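Local coordinates for protein 2-ON-2 hemoglobin (Agrobacterium tumefaciens, PDB 2XYK) that binds heme in a two-on-two globin fold and, as a group II truncated hemoglobin, probably binds and carries oxygen, at residues 53-58 against 64-69; 7-10 against 14-17; 27-32 against 36-41. All coordinates share one frame; numbering follows the deposited sequence.

Interaction 1 of 3, residues 53-58 against 64-69; sequences FYDYLT and PPVYVE. With HEM (protoporphyrin IX containing Fe), chain C.
Tyr56 turns the edge of its ring toward the face of Tyr67, and the two form a T-shaped pair with centroids 5.6 Å apart and planes at 85°. Tyr56 CD1 stands over the centre of that face, while Tyr56 CB lies 3.7 Å from Tyr67 CD2. The backbones come close enough here for Tyr67 CB to rest 3.5 Å from Tyr56 CA. Tyr67 holds its ring anti to the backbone N (chi1 177°), which carries the phenol past Tyr56 to the heme. There Tyr67 OH donates to propionate oxygen O2D of the heme at 2.6 Å, although the exact place of this hydroxyl is less sure. Ser49 and Lys52 are also hydrogen-bonded to the heme.

Tyr56 serves both neighbours: its CB lies 3.3 Å from heme methyl CMD, and CE2 borders the vinyl carbons CAC and CBC. One turn back, Phe53 brings CE1 to 3.6 Å from the meso carbon CHD. On the side remote from the heme, the Val66 side chain crosses that of Asp55 at a slant, its CG1 3.5 Å from Asp55 CG; the carboxylate itself is engaged by Lys70 in a salt bridge through OD2. Thr58 ends the interface with CG2 against the carbonyl and ring of Pro64, its OG1 bonded instead to Tyr54 O within the same helix. Pro65 forms an inverse gamma turn and is the N-cap of helix 66-71, whose first turn packs against helix 47-60. Two pocket tyrosines, one packed on the porphyrin rim and one reaching a propionate, make this a wall of the heme pocket of a truncated globin.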
loop_
_atom_site.group_PDB
_atom_site.type_symbol
_atom_site.label_atom_id
_atom_site.label_comp_id
_atom_site.label_asym_id
_atom_site.label_seq_id
_atom_site.Cartn_x
_atom_site.Cartn_y
_atom_site.Cartn_z
ATOM N N PHE A 53 2.519 -4.100 -5.461
ATOM C CA PHE A 53 1.696 -3.227 -4.612
ATOM C C PHE A 53 0.851 -2.297 -5.466
ATOM O O PHE A 53 -0.319 -2.082 -5.183
ATOM C CB PHE A 53 2.557 -2.444 -3.606
ATOM C CG PHE A 53 1.778 -1.888 -2.424
ATOM C CD1 PHE A 53 0.659 -2.556 -1.913
ATOM C CD2 PHE A 53 2.173 -0.701 -1.820
ATOM C CE1 PHE A 53 -0.057 -2.048 -0.811
ATOM C CE2 PHE A 53 1.454 -0.166 -0.714
ATOM C CZ PHE A 53 0.366 -0.841 -0.207
ATOM N N TYR A 54 1.443 -1.771 -6.530
ATOM C CA TYR A 54 0.723 -0.940 -7.479
ATOM C C TYR A 54 -0.460 -1.721 -8.081
ATOM O O TYR A 54 -1.573 -1.194 -8.129
ATOM C CB TYR A 54 1.713 -0.428 -8.546
ATOM C CG TYR A 54 1.112 -0.024 -9.848
ATOM C CD1 TYR A 54 0.481 1.231 -10.016
ATOM C CD2 TYR A 54 1.189 -0.881 -10.944
ATOM C CE1 TYR A 54 -0.089 1.582 -11.252
ATOM C CE2 TYR A 54 0.643 -0.544 -12.164
ATOM C CZ TYR A 54 0.009 0.684 -12.322
ATOM O OH TYR A 54 -0.510 0.973 -13.556
ATOM N N ASP A 55 -0.226 -2.971 -8.517
ATOM C CA ASP A 55 -1.304 -3.828 -9.047
ATOM C C ASP A 55 -2.341 -4.142 -7.969
ATOM O O ASP A 55 -3.540 -4.135 -8.245
ATOM C CB ASP A 55 -0.768 -5.175 -9.569
ATOM C CG ASP A 55 -0.046 -5.067 -10.913
ATOM O OD1 ASP A 55 -0.085 -3.982 -11.568
ATOM O OD2 ASP A 55 0.608 -6.077 -11.284
ATOM N N TYR A 56 -1.865 -4.451 -6.753
ATOM C CA TYR A 56 -2.764 -4.730 -5.636
ATOM C C TYR A 56 -3.641 -3.508 -5.357
ATOM O O TYR A 56 -4.840 -3.639 -5.181
ATOM C CB TYR A 56 -2.028 -5.130 -4.347
ATOM C CG TYR A 56 -3.004 -5.332 -3.189
ATOM C CD1 TYR A 56 -3.657 -6.543 -3.034
ATOM C CD2 TYR A 56 -3.344 -4.281 -2.317
ATOM C CE1 TYR A 56 -4.608 -6.743 -2.019
ATOM C CE2 TYR A 56 -4.307 -4.468 -1.275
ATOM C CZ TYR A 56 -4.907 -5.717 -1.147
ATOM O OH TYR A 56 -5.835 -5.980 -0.171
ATOM N N LEU A 57 -3.043 -2.323 -5.306
ATOM C CA LEU A 57 -3.814 -1.123 -4.965
ATOM C C LEU A 57 -4.788 -0.702 -6.085
ATOM O O LEU A 57 -5.890 -0.230 -5.818
ATOM C CB LEU A 57 -2.884 0.032 -4.575
ATOM C CG LEU A 57 -2.308 -0.002 -3.156
ATOM C CD1 LEU A 57 -1.342 1.183 -3.015
ATOM C CD2 LEU A 57 -3.387 0.061 -2.069
ATOM N N THR A 58 -4.366 -0.892 -7.329
ATOM C CA THR A 58 -5.194 -0.640 -8.476
ATOM C C THR A 58 -6.537 -1.395 -8.329
ATOM O O THR A 58 -7.589 -0.766 -8.420
ATOM C CB THR A 58 -4.411 -1.017 -9.775
ATOM O OG1 THR A 58 -3.275 -0.142 -9.902
ATOM C CG2 THR A 58 -5.259 -0.886 -11.030
ATOM N N PRO A 64 -9.222 -1.739 -12.299
ATOM C CA PRO A 64 -9.121 -3.096 -12.862
ATOM C C PRO A 64 -8.402 -4.107 -11.924
ATOM O O PRO A 64 -7.380 -3.765 -11.345
ATOM C CB PRO A 64 -8.320 -2.901 -14.163
ATOM C CG PRO A 64 -7.849 -1.462 -14.174
ATOM C CD PRO A 64 -8.647 -0.692 -13.174
ATOM N N PRO A 65 -8.953 -5.333 -11.778
ATOM C CA PRO A 65 -8.450 -6.391 -10.880
ATOM C C PRO A 65 -7.138 -7.064 -11.355
ATOM O O PRO A 65 -7.096 -8.296 -11.547
ATOM C CB PRO A 65 -9.618 -7.401 -10.879
ATOM C CG PRO A 65 -10.170 -7.262 -12.295
ATOM C CD PRO A 65 -10.205 -5.757 -12.442
ATOM N N VAL A 66 -6.097 -6.242 -11.542
ATOM C CA VAL A 66 -4.826 -6.655 -12.154
ATOM C C VAL A 66 -3.972 -7.569 -11.259
ATOM O O VAL A 66 -3.262 -8.461 -11.758
ATOM C CB VAL A 66 -3.966 -5.409 -12.600
ATOM C CG1 VAL A 66 -2.626 -5.854 -13.192
ATOM C CG2 VAL A 66 -4.702 -4.610 -13.616
ATOM N N TYR A 67 -4.040 -7.355 -9.941
ATOM C CA TYR A 67 -3.264 -8.175 -9.024
ATOM C C TYR A 67 -3.832 -9.604 -9.045
ATOM O O TYR A 67 -3.108 -10.584 -9.212
ATOM C CB TYR A 67 -3.300 -7.596 -7.600
ATOM C CG TYR A 67 -2.564 -8.468 -6.628
ATOM C CD1 TYR A 67 -3.189 -9.567 -6.045
ATOM C CD2 TYR A 67 -1.224 -8.219 -6.304
ATOM C CE1 TYR A 67 -2.511 -10.393 -5.180
ATOM C CE2 TYR A 67 -0.542 -9.059 -5.418
ATOM C CZ TYR A 67 -1.203 -10.137 -4.878
ATOM O OH TYR A 67 -0.552 -10.976 -4.007
ATOM N N VAL A 68 -5.143 -9.720 -8.900
ATOM C CA VAL A 68 -5.746 -11.044 -8.899
ATOM C C VAL A 68 -5.523 -11.792 -10.234
ATOM O O VAL A 68 -5.120 -12.956 -10.237
ATOM C CB VAL A 68 -7.178 -11.022 -8.354
ATOM C CG1 VAL A 68 -7.847 -12.405 -8.534
ATOM C CG2 VAL A 68 -7.126 -10.660 -6.872
ATOM N N GLU A 69 -5.706 -11.091 -11.353
ATOM C CA GLU A 69 -5.404 -11.635 -12.688
ATOM C C GLU A 69 -4.029 -12.317 -12.760
ATOM O O GLU A 69 -3.907 -13.383 -13.356
ATOM C CB GLU A 69 -5.460 -10.526 -13.728
ATOM C CG GLU A 69 -6.018 -10.964 -15.068
ATOM C CD GLU A 69 -5.785 -9.940 -16.174
ATOM O OE1 GLU A 69 -5.843 -8.710 -15.884
ATOM O OE2 GLU A 69 -5.538 -10.378 -17.333
HETATM C CHA HEM C . 4.420 -7.815 0.048
HETATM C CHB HEM C . 5.931 -5.893 4.321
HETATM C CHC HEM C . 1.330 -4.481 5.158
HETATM C CHD HEM C . 0.233 -5.340 0.527
HETATM C C1A HEM C . 5.198 -7.483 1.152
HETATM C C2A HEM C . 6.559 -7.924 1.404
HETATM C C3A HEM C . 6.973 -7.412 2.568
HETATM C C4A HEM C . 5.896 -6.601 3.113
HETATM C CMA HEM C . 8.351 -7.594 3.285
HETATM C CAA HEM C . 7.342 -8.844 0.433
HETATM C CBA HEM C . 7.838 -7.961 -0.739
HETATM C CGA HEM C . 8.050 -8.697 -2.062
HETATM O O1A HEM C . 7.638 -9.878 -2.259
HETATM O O2A HEM C . 8.646 -8.077 -2.975
HETATM C C1B HEM C . 4.818 -5.366 4.960
HETATM C C2B HEM C . 4.731 -4.778 6.293
HETATM C C3B HEM C . 3.449 -4.398 6.497
HETATM C C4B HEM C . 2.688 -4.725 5.308
HETATM C CMB HEM C . 5.883 -4.600 7.296
HETATM C CAB HEM C . 2.812 -3.729 7.745
HETATM C CBB HEM C . 2.581 -4.441 8.851
HETATM C C1C HEM C . 0.637 -4.544 3.981
HETATM C C2C HEM C . -0.704 -4.069 3.769
HETATM C C3C HEM C . -1.024 -4.287 2.484
HETATM C C4C HEM C . 0.122 -4.924 1.851
HETATM C CMC HEM C . -1.543 -3.430 4.902
HETATM C CAC HEM C . -2.376 -3.946 1.793
HETATM C CBC HEM C . -2.869 -2.687 1.839
HETATM C C1D HEM C . 1.193 -6.162 -0.034
HETATM C C2D HEM C . 1.114 -6.833 -1.324
HETATM C C3D HEM C . 2.416 -7.603 -1.465
HETATM C C4D HEM C . 3.160 -7.334 -0.259
HETATM C CMD HEM C . -0.052 -6.762 -2.340
HETATM C CAD HEM C . 2.855 -8.499 -2.651
HETATM C CBD HEM C . 2.330 -9.888 -2.269
HETATM C CGD HEM C . 2.827 -10.953 -3.221
HETATM O O1D HEM C . 3.984 -11.432 -3.074
HETATM O O2D HEM C . 2.048 -11.301 -4.130
HETATM N NA HEM C . 4.825 -6.677 2.210
HETATM N NB HEM C . 3.554 -5.294 4.391
HETATM N NC HEM C . 1.114 -5.067 2.805
HETATM N ND HEM C . 2.409 -6.479 0.544
HETATM FE FE HEM C . 2.945 -5.903 2.480
HETATM O O HOH W 1 3.496 -4.227 1.687
#

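Interaction 2 of 3, residues 7-10 against 14-17; sequences TLYE and GDAT
Gly14 N donates to Tyr9 O at 2.8 Å, a bent bond (133° at the hydrogen) that joins helix 8-12 to the 14-17 segment. Gly14 has a positive phi, which suits glycine, and its CA lies over the middle of the Tyr9 ring, 3.7 Å from the centroid and almost on the ring normal, in a CH-pi contact. With CG anti to the backbone N (chi1 -170°), the Tyr9 ring runs out from its helix and across this glycine toward Asp15, where Tyr9 OH approaches Asp15 CB to 3.4 Å. The two side chains lie alongside each other, pointing the same way, ring and carboxylate planes 40° apart. A water in the plane of the ring bridges them, 2.5 Å from Tyr9 OH and donating to Asp15 OD1.

The contact joins the short N-terminal helix of this truncated globin to the long helix 14-31. Thr7 and Glu10 form a capping box at the start of the short helix: Glu10 N donates to Thr7 OG1 at 3.1 Å, nearly straight, and Thr7 N to Glu10 OE1. Asp15 is further fixed by a salt bridge from OD2 to Arg19 and by the hydroxyl of Tyr54 at OD1.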
loop_
_atom_site.group_PDB
_atom_site.type_symbol
_atom_site.label_atom_id
_atom_site.label_comp_id
_atom_site.label_asym_id
_atom_site.label_seq_id
_atom_site.Cartn_x
_atom_site.Cartn_y
_atom_site.Cartn_z
ATOM N N THR A 7 -16.080 5.129 -8.065
ATOM C CA THR A 7 -15.170 4.332 -7.191
ATOM C C THR A 7 -14.132 5.200 -6.496
ATOM O O THR A 7 -13.890 6.341 -6.906
ATOM C CB THR A 7 -14.425 3.223 -7.983
ATOM O OG1 THR A 7 -13.749 3.814 -9.106
ATOM C CG2 THR A 7 -15.423 2.188 -8.493
ATOM N N LEU A 8 -13.510 4.673 -5.443
ATOM C CA LEU A 8 -12.350 5.344 -4.864
ATOM C C LEU A 8 -11.261 5.598 -5.930
ATOM O O LEU A 8 -10.640 6.683 -5.954
ATOM C CB LEU A 8 -11.765 4.545 -3.694
ATOM C CG LEU A 8 -12.443 4.700 -2.338
ATOM C CD1 LEU A 8 -12.144 3.490 -1.470
ATOM C CD2 LEU A 8 -11.966 6.016 -1.668
ATOM N N TYR A 9 -11.030 4.601 -6.798
ATOM C CA TYR A 9 -10.028 4.711 -7.874
ATOM C C TYR A 9 -10.317 5.942 -8.713
ATOM O O TYR A 9 -9.430 6.782 -8.921
ATOM C CB TYR A 9 -10.075 3.478 -8.772
ATOM C CG TYR A 9 -8.967 3.299 -9.811
ATOM C CD1 TYR A 9 -7.660 2.921 -9.436
ATOM C CD2 TYR A 9 -9.250 3.410 -11.183
ATOM C CE1 TYR A 9 -6.664 2.688 -10.409
ATOM C CE2 TYR A 9 -8.255 3.178 -12.169
ATOM C CZ TYR A 9 -6.970 2.821 -11.783
ATOM O OH TYR A 9 -6.000 2.575 -12.748
ATOM N N GLU A 10 -11.557 6.035 -9.197
ATOM C CA GLU A 10 -11.985 7.212 -9.968
ATOM C C GLU A 10 -11.786 8.489 -9.157
ATOM O O GLU A 10 -11.174 9.464 -9.621
ATOM C CB GLU A 10 -13.455 7.065 -10.382
ATOM C CG GLU A 10 -13.661 6.215 -11.615
ATOM C CD GLU A 10 -15.149 5.882 -11.870
ATOM O OE1 GLU A 10 -15.956 5.943 -10.921
ATOM O OE2 GLU A 10 -15.492 5.549 -13.009
ATOM N N GLY A 14 -7.284 7.850 -10.282
ATOM C CA GLY A 14 -6.987 6.627 -11.033
ATOM C C GLY A 14 -5.505 6.335 -11.139
ATOM O O GLY A 14 -4.753 6.572 -10.196
ATOM N N ASP A 15 -5.090 5.866 -12.313
ATOM C CA ASP A 15 -3.766 5.275 -12.523
ATOM C C ASP A 15 -2.589 6.207 -12.187
ATOM O O ASP A 15 -1.682 5.821 -11.449
ATOM C CB ASP A 15 -3.653 4.753 -13.958
ATOM C CG ASP A 15 -2.384 3.921 -14.184
ATOM O OD1 ASP A 15 -2.107 2.961 -13.402
ATOM O OD2 ASP A 15 -1.675 4.222 -15.170
ATOM N N ALA A 16 -2.606 7.428 -12.721
ATOM C CA ALA A 16 -1.566 8.380 -12.373
ATOM C C ALA A 16 -1.411 8.584 -10.843
ATOM O O ALA A 16 -0.289 8.782 -10.340
ATOM C CB ALA A 16 -1.794 9.696 -13.079
ATOM N N THR A 17 -2.515 8.506 -10.097
ATOM C CA THR A 17 -2.428 8.643 -8.644
ATOM C C THR A 17 -1.875 7.398 -7.952
ATOM O O THR A 17 -1.061 7.527 -7.051
ATOM C CB THR A 17 -3.756 9.026 -7.995
ATOM O OG1 THR A 17 -4.182 10.296 -8.508
ATOM C CG2 THR A 17 -3.581 9.133 -6.467
HETATM O O HOH W 2 -3.780 1.990 -11.727
#

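Interaction 3 of 3, residues 27-32 against 36-41; sequences ELMDTL and ARCRAI. With HEM (protoporphyrin IX containing Fe), chain C.
Arg39 NE donates to Asp30 OD1 at 2.7 Å, close to straight (169°), in the main bond of a salt bridge. The carboxylate oxygen lies almost in the guanidinium plane, whereas the nitrogen comes to it from above the carboxylate plane, with the two planes 50° apart. Arg39 NH2 adds a weak second bond to the same OD1 and shares a water with OD2, to which that water donates. Along the arginine chain, Arg39 CB sits 3.4 Å from Met29 O, and the bend at chi2 brings the aliphatic part past this carbonyl before NE meets the acid. Behind the ion pair the packing turns apolar, with Met29 SD 3.8 Å from Cys38 SG.

These contacts hold helix 36-41 across the C-terminal end of helix 14-31, the segment axes 8.5 Å apart at an angle of 104°, a nearly perpendicular corner closed by a short loop of the globin fold.

In the second shell, Pro43 O and Ala44 O accept from NH1 and NH2 of Arg39, so the guanidinium is also fastened to the chain that follows its own helix. Cys38 is placed by its backbone, whose N donates to Glu92 and whose O accepts from His42. Farther along helix 36-41, Ile41 reaches the porphyrin: its CD1 lies 3.7 Å from heme methyl CMA.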
loop_
_atom_site.group_PDB
_atom_site.type_symbol
_atom_site.label_atom_id
_atom_site.label_comp_id
_atom_site.label_asym_id
_atom_site.label_seq_id
_atom_site.Cartn_x
_atom_site.Cartn_y
_atom_site.Cartn_z
ATOM N N GLU A 27 9.934 4.889 -2.162
ATOM C CA GLU A 27 10.945 5.957 -2.027
ATOM C C GLU A 27 11.153 6.369 -0.566
ATOM O O GLU A 27 12.287 6.356 -0.059
ATOM C CB GLU A 27 10.511 7.169 -2.847
ATOM C CG GLU A 27 11.554 8.251 -3.015
ATOM C CD GLU A 27 10.976 9.498 -3.725
ATOM O OE1 GLU A 27 9.732 9.596 -3.867
ATOM O OE2 GLU A 27 11.775 10.381 -4.139
ATOM N N LEU A 28 10.063 6.727 0.119
ATOM C CA LEU A 28 10.159 7.028 1.556
ATOM C C LEU A 28 10.738 5.836 2.343
ATOM O O LEU A 28 11.524 6.020 3.257
ATOM C CB LEU A 28 8.803 7.472 2.132
ATOM C CG LEU A 28 8.274 8.842 1.654
ATOM C CD1 LEU A 28 6.845 9.047 2.117
ATOM C CD2 LEU A 28 9.182 10.033 2.092
ATOM N N MET A 29 10.365 4.615 1.958
ATOM C CA MET A 29 10.818 3.418 2.670
ATOM C C MET A 29 12.325 3.227 2.493
ATOM O O MET A 29 13.010 2.788 3.400
ATOM C CB MET A 29 10.055 2.175 2.198
ATOM C CG MET A 29 10.275 0.975 3.115
ATOM S SD MET A 29 9.856 -0.594 2.368
ATOM C CE MET A 29 8.104 -0.351 2.089
ATOM N N ASP A 30 12.817 3.609 1.316
ATOM C CA ASP A 30 14.216 3.489 0.950
ATOM C C ASP A 30 15.103 4.642 1.455
ATOM O O ASP A 30 16.329 4.490 1.521
ATOM C CB ASP A 30 14.333 3.341 -0.574
ATOM C CG ASP A 30 15.604 2.609 -0.990
ATOM O OD1 ASP A 30 16.102 1.751 -0.216
ATOM O OD2 ASP A 30 16.118 2.902 -2.087
ATOM N N THR A 31 14.496 5.787 1.791
ATOM C CA THR A 31 15.267 7.010 2.057
ATOM C C THR A 31 15.134 7.550 3.473
ATOM O O THR A 31 16.039 8.239 3.933
ATOM C CB THR A 31 14.994 8.179 1.038
ATOM O OG1 THR A 31 13.652 8.631 1.171
ATOM C CG2 THR A 31 15.262 7.756 -0.409
ATOM N N LEU A 32 14.026 7.231 4.156
ATOM C CA LEU A 32 13.847 7.650 5.549
ATOM C C LEU A 32 14.593 6.721 6.497
ATOM O O LEU A 32 14.376 5.498 6.466
ATOM C CB LEU A 32 12.370 7.676 5.958
ATOM C CG LEU A 32 11.369 8.648 5.318
ATOM C CD1 LEU A 32 10.017 8.449 5.967
ATOM C CD2 LEU A 32 11.802 10.127 5.435
ATOM N N ALA A 36 13.922 2.240 8.457
ATOM C CA ALA A 36 14.998 1.254 8.261
ATOM C C ALA A 36 14.625 -0.213 8.584
ATOM O O ALA A 36 15.014 -1.161 7.851
ATOM C CB ALA A 36 16.257 1.684 9.037
ATOM N N ARG A 37 13.880 -0.418 9.672
ATOM C CA ARG A 37 13.383 -1.777 9.979
ATOM C C ARG A 37 12.486 -2.341 8.886
ATOM O O ARG A 37 12.688 -3.485 8.463
ATOM C CB ARG A 37 12.675 -1.837 11.350
ATOM C CG ARG A 37 13.628 -2.107 12.531
ATOM C CD ARG A 37 14.667 -1.025 12.648
ATOM N NE ARG A 37 14.072 0.319 12.534
ATOM C CZ ARG A 37 14.745 1.457 12.680
ATOM N NH1 ARG A 37 16.050 1.434 12.922
ATOM N NH2 ARG A 37 14.123 2.624 12.575
ATOM N N CYS A 38 11.495 -1.556 8.444
ATOM C CA CYS A 38 10.590 -1.989 7.368
ATOM C C CYS A 38 11.395 -2.198 6.071
ATOM O O CYS A 38 11.171 -3.160 5.336
ATOM C CB CYS A 38 9.461 -0.972 7.143
ATOM S SG CYS A 38 8.322 -1.378 5.804
ATOM N N ARG A 39 12.354 -1.309 5.819
ATOM C CA ARG A 39 13.215 -1.455 4.644
ATOM C C ARG A 39 14.066 -2.755 4.686
ATOM O O ARG A 39 14.259 -3.410 3.670
ATOM C CB ARG A 39 14.114 -0.210 4.498
ATOM C CG ARG A 39 14.991 -0.221 3.244
ATOM C CD ARG A 39 14.128 -0.391 1.984
ATOM N NE ARG A 39 14.904 -0.475 0.745
ATOM C CZ ARG A 39 15.202 -1.598 0.097
ATOM N NH1 ARG A 39 14.800 -2.775 0.555
ATOM N NH2 ARG A 39 15.880 -1.539 -1.041
ATOM N N ALA A 40 14.550 -3.111 5.867
ATOM C CA ALA A 40 15.442 -4.258 6.051
ATOM C C ALA A 40 14.857 -5.590 5.608
ATOM O O ALA A 40 15.595 -6.459 5.166
ATOM C CB ALA A 40 15.947 -4.338 7.532
ATOM N N ILE A 41 13.534 -5.735 5.684
ATOM C CA ILE A 41 12.877 -7.008 5.389
ATOM C C ILE A 41 12.380 -7.089 3.951
ATOM O O ILE A 41 11.952 -8.131 3.509
ATOM C CB ILE A 41 11.706 -7.325 6.398
ATOM C CG1 ILE A 41 10.587 -6.262 6.335
ATOM C CG2 ILE A 41 12.254 -7.455 7.847
ATOM C CD1 ILE A 41 9.216 -6.749 6.776
HETATM C CHA HEM C . 4.420 -7.815 0.048
HETATM C CHB HEM C . 5.931 -5.893 4.321
HETATM C CHC HEM C . 1.330 -4.481 5.158
HETATM C CHD HEM C . 0.233 -5.340 0.527
HETATM C C1A HEM C . 5.198 -7.483 1.152
HETATM C C2A HEM C . 6.559 -7.924 1.404
HETATM C C3A HEM C . 6.973 -7.412 2.568
HETATM C C4A HEM C . 5.896 -6.601 3.113
HETATM C CMA HEM C . 8.351 -7.594 3.285
HETATM C CAA HEM C . 7.342 -8.844 0.433
HETATM C CBA HEM C . 7.838 -7.961 -0.739
HETATM C CGA HEM C . 8.050 -8.697 -2.062
HETATM O O1A HEM C . 7.638 -9.878 -2.259
HETATM O O2A HEM C . 8.646 -8.077 -2.975
HETATM C C1B HEM C . 4.818 -5.366 4.960
HETATM C C2B HEM C . 4.731 -4.778 6.293
HETATM C C3B HEM C . 3.449 -4.398 6.497
HETATM C C4B HEM C . 2.688 -4.725 5.308
HETATM C CMB HEM C . 5.883 -4.600 7.296
HETATM C CAB HEM C . 2.812 -3.729 7.745
HETATM C CBB HEM C . 2.581 -4.441 8.851
HETATM C C1C HEM C . 0.637 -4.544 3.981
HETATM C C2C HEM C . -0.704 -4.069 3.769
HETATM C C3C HEM C . -1.024 -4.287 2.484
HETATM C C4C HEM C . 0.122 -4.924 1.851
HETATM C CMC HEM C . -1.543 -3.430 4.902
HETATM C CAC HEM C . -2.376 -3.946 1.793
HETATM C CBC HEM C . -2.869 -2.687 1.839
HETATM C C1D HEM C . 1.193 -6.162 -0.034
HETATM C C2D HEM C . 1.114 -6.833 -1.324
HETATM C C3D HEM C . 2.416 -7.603 -1.465
HETATM C C4D HEM C . 3.160 -7.334 -0.259
HETATM C CMD HEM C . -0.052 -6.762 -2.340
HETATM C CAD HEM C . 2.855 -8.499 -2.651
HETATM C CBD HEM C . 2.330 -9.888 -2.269
HETATM C CGD HEM C . 2.827 -10.953 -3.221
HETATM O O1D HEM C . 3.984 -11.432 -3.074
HETATM O O2D HEM C . 2.048 -11.301 -4.130
HETATM N NA HEM C . 4.825 -6.677 2.210
HETATM N NB HEM C . 3.554 -5.294 4.391
HETATM N NC HEM C . 1.114 -5.067 2.805
HETATM N ND HEM C . 2.409 -6.479 0.544
HETATM FE FE HEM C . 2.945 -5.903 2.480
HETATM O O HOH W 3 16.468 0.085 -3.194
HETATM O O HOH W 1 3.496 -4.227 1.687
#

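In the fold
From the N terminus, interaction 2 closes first, joining helix 8-12 to the N-terminal part of helix 14-31. That long helix then runs to interaction 3, where its far end meets helix 36-41 after a short connection (residues 32-35). Helix 47-60 follows, and interaction 1 closes the turn from it into helix 66-71. The three are in series, none nested or crossed. Interactions 1 and 2 still touch, through Tyr54 on Asp15 and through Pro64 and Thr58 against Tyr9, tying the N-terminal corner to helix 47-60. Interaction 3, on the opposite side of the chain's centre, does not touch interaction 1 directly, but both contact the heme.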